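Local coordinates for thioesterase domain protein YiiD (Shewanella oneidensis, PDB 1T82) that is of unproven function but adopts a dimeric hotdog fold and may act as a thioesterase or acyltransferase, at residues 26-29 with 30-34; 16-19 with 20-24; 63-66 with 67-71. One frame throughout, in Å; residues are numbered along the deposited sequence.

Contact 1 (26-29 with 30-34); sequences IPVS and EFMQI
The backbone runs from 26-29 into 30-34 as a short helix: Phe31 N donates to Pro27 O at 3.0 Å, and Met32 N to Val28 O at 2.9 Å. The helix then stops in a Schellman motif. Gln33 takes a positive phi of 56°, which lets Ile34 N turn back and bond to Ser29 O at 3.1 Å. At the other end Ile26 holds the N-cap position, and Pro27 suits the first turn because that place asks for no backbone N-H. Ser29 supplies the local polar clasp. Its hydroxyl lies between the backbone N and the carbonyl carbon (chi1 69°), which brings Ser29 OG 2.6 Å from Ile26 O, in the carbonyl plane on a lone pair; the same oxygen also receives Ser29 N. On the solvent side a water donates to both Pro27 O and Glu30 OE1, tying the carboxylate of the extended, exposed Glu30 chain to the helix. The apolar side is carried by Val28 and the selenomethionine Met32, one turn apart and running side by side in the same direction, with Val28 CG1 3.7 Å from Met32 CE. The beta-branched valine offers CG1 close to the backbone, and the extended selenomethionine runs past it, bringing SE and CE alongside. Helix 27-31 is wedged between two longer helices: Ser29 leans on Trp22 and His23 of helix 12-25, whereas Met32 rests on Ser64 and Thr67 of helix 62-84. Across the dimer interface Phe31 stacks on Phe31 of the second subunit, and just beyond the turn strand 35-40 begins.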
loop_
_atom_site.group_PDB
_atom_site.type_symbol
_atom_site.label_atom_id
_atom_site.label_comp_id
_atom_site.label_asym_id
_atom_site.label_seq_id
_atom_site.Cartn_x
_atom_site.Cartn_y
_atom_site.Cartn_z
ATOM N N ILE B 26 -3.679 -12.104 7.392
ATOM C CA ILE B 26 -3.430 -10.670 7.270
ATOM C C ILE B 26 -4.610 -9.869 7.814
ATOM O O ILE B 26 -5.549 -9.563 7.083
ATOM C CB ILE B 26 -3.204 -10.308 5.789
ATOM C CG1 ILE B 26 -2.065 -11.160 5.218
ATOM C CG2 ILE B 26 -2.899 -8.826 5.653
ATOM C CD1 ILE B 26 -1.912 -11.061 3.710
ATOM N N PRO B 27 -4.570 -9.508 9.107
ATOM C CA PRO B 27 -5.649 -8.743 9.741
ATOM C C PRO B 27 -6.111 -7.507 8.963
ATOM O O PRO B 27 -7.302 -7.192 8.950
ATOM C CB PRO B 27 -5.067 -8.400 11.112
ATOM C CG PRO B 27 -4.180 -9.590 11.396
ATOM C CD PRO B 27 -3.480 -9.773 10.066
ATOM N N VAL B 28 -5.176 -6.813 8.318
ATOM C CA VAL B 28 -5.517 -5.627 7.534
ATOM C C VAL B 28 -6.462 -5.978 6.385
ATOM O O VAL B 28 -7.370 -5.201 6.057
ATOM C CB VAL B 28 -4.247 -4.957 6.939
ATOM C CG1 VAL B 28 -4.631 -4.034 5.774
ATOM C CG2 VAL B 28 -3.541 -4.144 8.013
ATOM N N SER B 29 -6.259 -7.141 5.772
ATOM C CA SER B 29 -7.106 -7.543 4.643
ATOM C C SER B 29 -8.549 -7.785 5.079
ATOM O O SER B 29 -9.486 -7.573 4.305
ATOM C CB SER B 29 -6.542 -8.796 3.947
ATOM O OG SER B 29 -6.650 -9.959 4.746
ATOM N N GLU B 30 -8.717 -8.230 6.322
ATOM C CA GLU B 30 -10.035 -8.487 6.879
ATOM C C GLU B 30 -10.696 -7.161 7.225
ATOM O O GLU B 30 -11.895 -6.974 6.999
ATOM C CB GLU B 30 -9.910 -9.353 8.129
ATOM C CG GLU B 30 -11.229 -9.678 8.799
ATOM C CD GLU B 30 -11.044 -10.545 10.026
ATOM O OE1 GLU B 30 -10.371 -10.095 10.978
ATOM O OE2 GLU B 30 -11.567 -11.678 10.036
ATOM N N PHE B 31 -9.921 -6.234 7.775
ATOM C CA PHE B 31 -10.480 -4.936 8.121
ATOM C C PHE B 31 -10.929 -4.220 6.846
ATOM O O PHE B 31 -11.983 -3.588 6.817
ATOM C CB PHE B 31 -9.459 -4.075 8.874
ATOM C CG PHE B 31 -9.929 -2.672 9.124
ATOM C CD1 PHE B 31 -9.673 -1.667 8.197
ATOM C CD2 PHE B 31 -10.686 -2.368 10.255
ATOM C CE1 PHE B 31 -10.166 -0.379 8.388
ATOM C CE2 PHE B 31 -11.185 -1.086 10.455
ATOM C CZ PHE B 31 -10.925 -0.084 9.516
HETATM N N MSE B 32 -10.131 -4.342 5.789
HETATM C CA MSE B 32 -10.443 -3.706 4.511
HETATM C C MSE B 32 -11.538 -4.440 3.739
HETATM O O MSE B 32 -12.019 -3.948 2.712
HETATM C CB MSE B 32 -9.181 -3.622 3.644
HETATM C CG MSE B 32 -8.127 -2.654 4.144
HETATM SE SE MSE B 32 -6.659 -2.514 2.906
HETATM C CE MSE B 32 -5.635 -1.128 3.772
ATOM N N GLN B 33 -11.920 -5.615 4.232
ATOM C CA GLN B 33 -12.957 -6.437 3.606
ATOM C C GLN B 33 -12.655 -6.770 2.147
ATOM O O GLN B 33 -13.547 -6.774 1.294
ATOM C CB GLN B 33 -14.320 -5.740 3.723
ATOM C CG GLN B 33 -14.793 -5.581 5.164
ATOM C CD GLN B 33 -15.227 -6.894 5.805
ATOM O OE1 GLN B 33 -14.955 -7.979 5.288
ATOM N NE2 GLN B 33 -15.904 -6.795 6.947
ATOM N N ILE B 34 -11.386 -7.050 1.867
ATOM C CA ILE B 34 -10.965 -7.398 0.514
ATOM C C ILE B 34 -11.373 -8.834 0.216
ATOM O O ILE B 34 -11.166 -9.732 1.035
ATOM C CB ILE B 34 -9.437 -7.255 0.366
ATOM C CG1 ILE B 34 -9.032 -5.816 0.698
ATOM C CG2 ILE B 34 -9.002 -7.637 -1.045
ATOM C CD1 ILE B 34 -7.537 -5.575 0.734
HETATM O O HOH W 1 -8.886 -7.737 11.222
#

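Contact 2 (16-19 with 20-24)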
loop_
_atom_site.group_PDB
_atom_site.type_symbol
_atom_site.label_atom_id
_atom_site.label_comp_id
_atom_site.label_asym_id
_atom_site.label_seq_id
_atom_site.Cartn_x
_atom_site.Cartn_y
_atom_site.Cartn_z
ATOM N N ASN B 16 -12.421 -19.233 -2.443
ATOM C CA ASN B 16 -12.788 -19.188 -1.034
ATOM C C ASN B 16 -11.543 -19.414 -0.188
ATOM O O ASN B 16 -11.362 -18.785 0.852
ATOM C CB ASN B 16 -13.844 -20.252 -0.717
ATOM C CG ASN B 16 -15.241 -19.807 -1.093
ATOM O OD1 ASN B 16 -15.932 -20.464 -1.873
ATOM N ND2 ASN B 16 -15.664 -18.680 -0.537
ATOM N N ARG B 17 -10.685 -20.317 -0.655
ATOM C CA ARG B 17 -9.439 -20.641 0.028
ATOM C C ARG B 17 -8.549 -19.406 0.061
ATOM O O ARG B 17 -7.908 -19.113 1.068
ATOM C CB ARG B 17 -8.712 -21.768 -0.713
ATOM C CG ARG B 17 -7.424 -22.226 -0.049
ATOM C CD ARG B 17 -7.641 -23.488 0.766
ATOM N NE ARG B 17 -8.029 -24.615 -0.076
ATOM C CZ ARG B 17 -7.256 -25.148 -1.017
ATOM N NH1 ARG B 17 -7.693 -26.175 -1.736
ATOM N NH2 ARG B 17 -6.043 -24.658 -1.237
ATOM N N LEU B 18 -8.506 -18.690 -1.057
ATOM C CA LEU B 18 -7.693 -17.485 -1.151
ATOM C C LEU B 18 -8.197 -16.435 -0.166
ATOM O O LEU B 18 -7.420 -15.847 0.585
ATOM C CB LEU B 18 -7.734 -16.934 -2.583
ATOM C CG LEU B 18 -7.000 -15.614 -2.836
ATOM C CD1 LEU B 18 -5.544 -15.749 -2.435
ATOM C CD2 LEU B 18 -7.117 -15.226 -4.305
ATOM N N ARG B 19 -9.508 -16.216 -0.162
ATOM C CA ARG B 19 -10.125 -15.233 0.727
ATOM C C ARG B 19 -9.850 -15.579 2.198
ATOM O O ARG B 19 -9.496 -14.712 2.995
ATOM C CB ARG B 19 -11.633 -15.187 0.451
ATOM C CG ARG B 19 -12.364 -13.969 0.989
ATOM C CD ARG B 19 -12.827 -14.171 2.413
ATOM N NE ARG B 19 -13.519 -15.445 2.601
ATOM C CZ ARG B 19 -14.583 -15.845 1.911
ATOM N NH1 ARG B 19 -15.130 -17.026 2.169
ATOM N NH2 ARG B 19 -15.099 -15.074 0.964
ATOM N N GLN B 20 -10.005 -16.855 2.543
ATOM C CA GLN B 20 -9.777 -17.329 3.903
ATOM C C GLN B 20 -8.314 -17.166 4.304
ATOM O O GLN B 20 -8.005 -16.833 5.451
ATOM C CB GLN B 20 -10.187 -18.800 4.012
ATOM C CG GLN B 20 -9.964 -19.425 5.376
ATOM C CD GLN B 20 -10.581 -18.614 6.495
ATOM O OE1 GLN B 20 -11.760 -18.264 6.450
ATOM N NE2 GLN B 20 -9.784 -18.315 7.515
ATOM N N THR B 21 -7.418 -17.402 3.352
ATOM C CA THR B 21 -5.987 -17.268 3.602
ATOM C C THR B 21 -5.678 -15.816 3.944
ATOM O O THR B 21 -4.920 -15.539 4.871
ATOM C CB THR B 21 -5.165 -17.680 2.366
ATOM O OG1 THR B 21 -5.410 -19.063 2.069
ATOM C CG2 THR B 21 -3.676 -17.472 2.617
ATOM N N TRP B 22 -6.270 -14.889 3.197
ATOM C CA TRP B 22 -6.038 -13.474 3.451
ATOM C C TRP B 22 -6.524 -13.033 4.825
ATOM O O TRP B 22 -5.753 -12.520 5.632
ATOM C CB TRP B 22 -6.732 -12.594 2.405
ATOM C CG TRP B 22 -6.099 -12.572 1.059
ATOM C CD1 TRP B 22 -4.800 -12.854 0.752
ATOM C CD2 TRP B 22 -6.721 -12.162 -0.162
ATOM N NE1 TRP B 22 -4.573 -12.641 -0.590
ATOM C CE2 TRP B 22 -5.736 -12.216 -1.174
ATOM C CE3 TRP B 22 -8.017 -11.751 -0.498
ATOM C CZ2 TRP B 22 -6.007 -11.873 -2.502
ATOM C CZ3 TRP B 22 -8.288 -11.409 -1.820
ATOM C CH2 TRP B 22 -7.284 -11.473 -2.805
ATOM N N HIS B 23 -7.809 -13.226 5.091
ATOM C CA HIS B 23 -8.377 -12.787 6.360
ATOM C C HIS B 23 -7.811 -13.482 7.591
ATOM O O HIS B 23 -7.799 -12.902 8.672
ATOM C CB HIS B 23 -9.900 -12.937 6.335
ATOM C CG HIS B 23 -10.566 -12.111 5.279
ATOM N ND1 HIS B 23 -11.933 -12.094 5.097
ATOM C CD2 HIS B 23 -10.053 -11.288 4.334
ATOM C CE1 HIS B 23 -12.232 -11.298 4.086
ATOM N NE2 HIS B 23 -11.108 -10.796 3.605
ATOM N N SER B 24 -7.337 -14.713 7.433
ATOM C CA SER B 24 -6.789 -15.448 8.568
ATOM C C SER B 24 -5.316 -15.157 8.830
ATOM O O SER B 24 -4.823 -15.385 9.936
ATOM C CB SER B 24 -6.973 -16.956 8.372
ATOM O OG SER B 24 -6.159 -17.446 7.318
#
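Leu18 lies over the indole of Trp22, one helical turn further on. Leu18 CG stands 4.0 Å from the centroid of the Trp22 six-membered ring, only 17° off the ring normal, a CH-pi contact, and Leu18 CD1 sits nearer the rim, 3.7 Å from Trp22 NE1. The leucine reaches the ring because its CG is anti to the backbone N (chi1 176°), while Trp22 CG is turned beside its own backbone N. Arg19 and His23 form the second side-chain pair. The arginine bends at chi2 and chi3, so that its methylene Arg19 CD rests over one face of the imidazole, 3.4 Å from His23 CE1, and the guanidinium plane stands 37° from the ring. It is thus the aliphatic part of the arginine that packs, and the polar end of the histidine looks elsewhere: His23 NE2 bonds to Ile34 O. Thr21 grips the backbone instead. Thr21 OG1 reaches Arg17 O at 2.7 Å and Thr21 N the same oxygen at 2.9 Å, from opposite faces of the carbonyl plane; Ser24 treats Gln20 O in the same way, with Ser24 OG at 2.7 Å. Small hydroxyl residues suit this partly open side, since they satisfy themselves on the preceding turn. Outside the helix, Trp74 and Leu71 of helix 62-84 and Pro36 of strand 35-40 touch the indole and set its position. An alanine in place of Trp22 removes the indole, and Leu18 would probably lose its flat partner, leaving a gap facing Trp74 and Pro36. Helix 12-25 is thereby lodged against helix 62-84, through Trp78 as well, with strand 35-40 beside it and helix 27-31 at its C-terminal end.

Contact 3 (63-66 with 67-71); sequences GSIY and TIMTL
Gly63 and Thr67 lie in the first turns of the long helix 62-84, the "sausage" of the hotdog fold, around which the antiparallel sheet wraps. Thr67 binds Gly63 O twice, through Thr67 N and Thr67 OG1, each at 2.9 Å and from opposite faces of the carbonyl plane. The hydroxyl can do this because it stands beside its own backbone N (chi1 -63°), directed at the preceding turn. Thr67 also packs on Gly63 of the second subunit, where the lack of a side chain probably allows the close approach. Further along, Ile68 N bonds to Ser64 O, Met69 N to Ile65 O, and Thr70 N to Tyr66 O at 2.8 Å. Ile65 and the selenomethionine Met69 run alongside each other, Ile65 CG2 being 3.8 Å from Met69 SE, and both press on Ala143 and Leu135. Tyr66 lies at a slant to Thr70, Tyr66 CE2 4.1 Å from Thr70 CG2. The Tyr66 ring stacks on Tyr66 of the second subunit, and Tyr66 OH bonds to Tyr99 OH of that subunit. Ser64 OG is bonded to Asn53. Ile65 and Met69 give the sheet an apolar surface, and the buried hydroxyls of Ser64, Tyr66, Thr67 and Thr70 are each met by a hydrogen bond.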
loop_
_atom_site.group_PDB
_atom_site.type_symbol
_atom_site.label_atom_id
_atom_site.label_comp_id
_atom_site.label_asym_id
_atom_site.label_seq_id
_atom_site.Cartn_x
_atom_site.Cartn_y
_atom_site.Cartn_z
ATOM N N GLY B 63 -3.572 4.250 0.411
ATOM C CA GLY B 63 -2.995 3.052 0.994
ATOM C C GLY B 63 -3.857 1.828 0.751
ATOM O O GLY B 63 -3.346 0.732 0.545
ATOM N N SER B 64 -5.172 2.008 0.786
ATOM C CA SER B 64 -6.076 0.894 0.554
ATOM C C SER B 64 -6.013 0.497 -0.913
ATOM O O SER B 64 -6.010 -0.689 -1.237
ATOM C CB SER B 64 -7.510 1.266 0.941
ATOM O OG SER B 64 -7.613 1.476 2.341
ATOM N N ILE B 65 -5.957 1.491 -1.796
ATOM C CA ILE B 65 -5.866 1.225 -3.225
ATOM C C ILE B 65 -4.638 0.342 -3.471
ATOM O O ILE B 65 -4.732 -0.703 -4.105
ATOM C CB ILE B 65 -5.737 2.548 -4.027
ATOM C CG1 ILE B 65 -7.053 3.329 -3.948
ATOM C CG2 ILE B 65 -5.379 2.252 -5.484
ATOM C CD1 ILE B 65 -7.014 4.674 -4.653
ATOM N N TYR B 66 -3.490 0.762 -2.950
ATOM C CA TYR B 66 -2.257 -0.001 -3.117
ATOM C C TYR B 66 -2.374 -1.399 -2.526
ATOM O O TYR B 66 -2.002 -2.396 -3.154
ATOM C CB TYR B 66 -1.084 0.703 -2.438
ATOM C CG TYR B 66 0.205 -0.093 -2.492
ATOM C CD1 TYR B 66 1.097 0.052 -3.558
ATOM C CD2 TYR B 66 0.529 -1.005 -1.479
ATOM C CE1 TYR B 66 2.281 -0.683 -3.607
ATOM C CE2 TYR B 66 1.709 -1.746 -1.529
ATOM C CZ TYR B 66 2.575 -1.577 -2.591
ATOM O OH TYR B 66 3.754 -2.284 -2.632
ATOM N N THR B 67 -2.890 -1.478 -1.306
ATOM C CA THR B 67 -3.006 -2.767 -0.648
ATOM C C THR B 67 -3.873 -3.759 -1.406
ATOM O O THR B 67 -3.492 -4.917 -1.559
ATOM C CB THR B 67 -3.537 -2.616 0.785
ATOM O OG1 THR B 67 -2.601 -1.844 1.552
ATOM C CG2 THR B 67 -3.707 -3.986 1.433
ATOM N N ILE B 68 -5.032 -3.323 -1.892
ATOM C CA ILE B 68 -5.876 -4.257 -2.621
ATOM C C ILE B 68 -5.190 -4.702 -3.912
ATOM O O ILE B 68 -5.303 -5.859 -4.308
ATOM C CB ILE B 68 -7.288 -3.658 -2.926
ATOM C CG1 ILE B 68 -8.145 -4.681 -3.672
ATOM C CG2 ILE B 68 -7.170 -2.390 -3.740
ATOM C CD1 ILE B 68 -9.616 -4.298 -3.738
HETATM N N MSE B 69 -4.461 -3.798 -4.557
HETATM C CA MSE B 69 -3.777 -4.164 -5.790
HETATM C C MSE B 69 -2.639 -5.137 -5.514
HETATM O O MSE B 69 -2.465 -6.103 -6.246
HETATM C CB MSE B 69 -3.263 -2.911 -6.506
HETATM C CG MSE B 69 -4.404 -2.011 -6.947
HETATM SE SE MSE B 69 -3.897 -0.369 -7.818
HETATM C CE MSE B 69 -4.024 -0.932 -9.663
ATOM N N THR B 70 -1.872 -4.906 -4.456
ATOM C CA THR B 70 -0.788 -5.824 -4.166
ATOM C C THR B 70 -1.317 -7.199 -3.749
ATOM O O THR B 70 -0.715 -8.213 -4.084
ATOM C CB THR B 70 0.170 -5.279 -3.091
ATOM O OG1 THR B 70 1.314 -6.142 -3.016
ATOM C CG2 THR B 70 -0.511 -5.218 -1.739
ATOM N N LEU B 71 -2.442 -7.247 -3.032
ATOM C CA LEU B 71 -3.001 -8.540 -2.640
ATOM C C LEU B 71 -3.568 -9.269 -3.856
ATOM O O LEU B 71 -3.566 -10.500 -3.910
ATOM C CB LEU B 71 -4.092 -8.379 -1.573
ATOM C CG LEU B 71 -3.599 -8.160 -0.140
ATOM C CD1 LEU B 71 -4.766 -7.739 0.733
ATOM C CD2 LEU B 71 -2.962 -9.442 0.400
#

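How the contacts relate
Contact 3 is the core member, buried among the sheet, the second subunit and the 26-34 region, whereas contacts 1 and 2 are only partly buried, with exposed residues on their outer sides. Contacts 1 and 2 hold consecutive helices, joined by a polar link from the imidazole of contact 2 to the last residue of 30-34, next to strand 35-40, and by the packing of Ser29. Leu71 of contact 3 is the common neighbour: it packs on Ile34 and Ser29, and its carbonyl lies near the indole. Charged and amide chains lie on the exposed sides of contacts 1 and 2, whereas contact 3 combines apolar chains with hydroxyls satisfied by hydrogen bonds. Contacts 1 and 3 also touch the second subunit, which contact 2 does not.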